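Local structure of small heat shock protein hsp20 family (Sulfolobus solfataricus, 4RZK) at residues P27-K31 / E32-V36. The protein probably binds unfolded proteins as a small heat shock protein chaperone of the stress response, represented here by its alpha-crystallin domain. Numbering follows the deposited sequence.
Sequences PGVNK and EDIKV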
loop_
_atom_site.group_PDB
_atom_site.type_symbol
_atom_site.label_atom_id
_atom_site.label_comp_id
_atom_site.label_asym_id
_atom_site.label_seq_id
_atom_site.Cartn_x
_atom_site.Cartn_y
_atom_site.Cartn_z
ATOM N N PRO A 27 2.409 2.444 1.265
ATOM C CA PRO A 27 2.702 1.369 2.208
ATOM C C PRO A 27 4.194 1.231 2.513
ATOM O O PRO A 27 5.038 1.538 1.672
ATOM C CB PRO A 27 2.166 0.133 1.497
ATOM C CG PRO A 27 2.263 0.462 0.056
ATOM C CD PRO A 27 2.022 1.928 -0.062
ATOM N N GLY A 28 4.483 0.767 3.726
ATOM C CA GLY A 28 5.831 0.588 4.195
ATOM C C GLY A 28 6.086 1.571 5.299
ATOM O O GLY A 28 6.850 1.319 6.221
ATOM N N VAL A 29 5.400 2.692 5.218
ATOM C CA VAL A 29 5.729 3.851 6.011
ATOM C C VAL A 29 4.837 3.973 7.235
ATOM O O VAL A 29 3.649 3.723 7.154
ATOM C CB VAL A 29 5.629 5.107 5.134
ATOM C CG1 VAL A 29 5.760 6.344 5.951
ATOM C CG2 VAL A 29 6.698 5.063 4.061
ATOM N N ASN A 30 5.417 4.328 8.374
ATOM C CA ASN A 30 4.638 4.563 9.584
ATOM C C ASN A 30 3.997 5.940 9.511
ATOM O O ASN A 30 4.466 6.794 8.761
ATOM C CB ASN A 30 5.504 4.454 10.840
ATOM C CG ASN A 30 6.031 3.061 11.072
ATOM O OD1 ASN A 30 5.278 2.164 11.409
ATOM N ND2 ASN A 30 7.335 2.878 10.911
ATOM N N LYS A 31 2.947 6.177 10.293
ATOM C CA LYS A 31 2.173 7.402 10.126
ATOM C C LYS A 31 2.953 8.677 10.512
ATOM O O LYS A 31 2.782 9.733 9.879
ATOM C CB LYS A 31 0.852 7.317 10.912
ATOM C CG LYS A 31 0.972 7.379 12.425
ATOM C CD LYS A 31 -0.384 7.674 13.041
ATOM C CE LYS A 31 -0.337 7.747 14.559
ATOM N NZ LYS A 31 -1.661 8.192 15.085
ATOM N N GLU A 32 3.817 8.588 11.517
ATOM C CA GLU A 32 4.613 9.747 11.920
ATOM C C GLU A 32 5.637 10.115 10.850
ATOM O O GLU A 32 6.133 11.239 10.819
ATOM C CB GLU A 32 5.323 9.508 13.258
ATOM C CG GLU A 32 5.614 8.071 13.599
ATOM C CD GLU A 32 4.358 7.320 13.994
ATOM O OE1 GLU A 32 3.761 7.651 15.050
ATOM O OE2 GLU A 32 3.947 6.422 13.225
ATOM N N ASP A 33 5.943 9.163 9.975
ATOM C CA ASP A 33 6.891 9.375 8.883
ATOM C C ASP A 33 6.242 10.043 7.679
ATOM O O ASP A 33 6.858 10.157 6.626
ATOM C CB ASP A 33 7.511 8.051 8.424
ATOM C CG ASP A 33 8.577 7.525 9.362
ATOM O OD1 ASP A 33 9.191 8.327 10.106
ATOM O OD2 ASP A 33 8.811 6.296 9.319
ATOM N N ILE A 34 4.996 10.476 7.836
ATOM C CA ILE A 34 4.269 11.113 6.756
ATOM C C ILE A 34 4.135 12.596 7.000
ATOM O O ILE A 34 3.893 13.020 8.118
ATOM C CB ILE A 34 2.874 10.490 6.600
ATOM C CG1 ILE A 34 2.991 8.970 6.468
ATOM C CG2 ILE A 34 2.127 11.093 5.407
ATOM C CD1 ILE A 34 1.677 8.249 6.485
ATOM N N LYS A 35 4.290 13.386 5.945
ATOM C CA LYS A 35 4.052 14.821 6.002
ATOM C C LYS A 35 3.062 15.258 4.937
ATOM O O LYS A 35 3.211 14.914 3.784
ATOM C CB LYS A 35 5.351 15.593 5.827
ATOM C CG LYS A 35 6.450 15.202 6.795
ATOM C CD LYS A 35 6.027 15.393 8.240
ATOM C CE LYS A 35 6.763 14.432 9.158
ATOM N NZ LYS A 35 6.386 14.622 10.582
ATOM N N VAL A 36 2.056 16.022 5.331
ATOM C CA VAL A 36 1.078 16.540 4.390
ATOM C C VAL A 36 1.031 18.055 4.444
ATOM O O VAL A 36 0.868 18.626 5.500
ATOM C CB VAL A 36 -0.319 16.017 4.719
ATOM C CG1 VAL A 36 -1.345 16.697 3.845
ATOM C CG2 VAL A 36 -0.380 14.518 4.530
#
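Asn30 and Asp33 open a short 3-10 segment of two consecutive turns, in the connection between strands 19-25 and 34-39: the Asp33 N to Asn30 O bond measures 3.0 Å and is bent to 138° at the hydrogen. The next bond keeps the same three-residue spacing, Ile34 N reaching Lys31 O at 3.1 Å. The chain then straightens into strand 34-39, which pairs with strand 44-50; backbone bonds join Asp33 with Lys50, just ahead of the strand, and Lys35 with Thr48 within it.

Val29 packs against the turn. It sets CG1 opposite the backbone N (chi1 172°), where this methyl meets Asp33 CB at 3.5 Å and Ile34 CG1 at 3.9 Å. Ile34 CG1 also lies 3.5 Å from Asn30 O, and its CD1 passes 3.8 Å from Lys31 CA, while Phe75 and Leu80 touch the same side chain. Glu32 bends at chi2 (-73°) and lays its carboxylate alongside the start of the Lys31 chain, its exact place uncertain. The Lys31 ammonium stays apart from this carboxylate, and Lys35 NZ makes a weak bond to Glu32 O.

Backbone hydrogen bonds from Gly28 and packing of Pro27 against Pro27 of the second subunit join the start of the same loop to that subunit. Chemically, main-chain bonds and aliphatic contacts define this turn; no salt bridge joins Lys31 and Glu32, whose mutual effect is probably a modest electrostatic one.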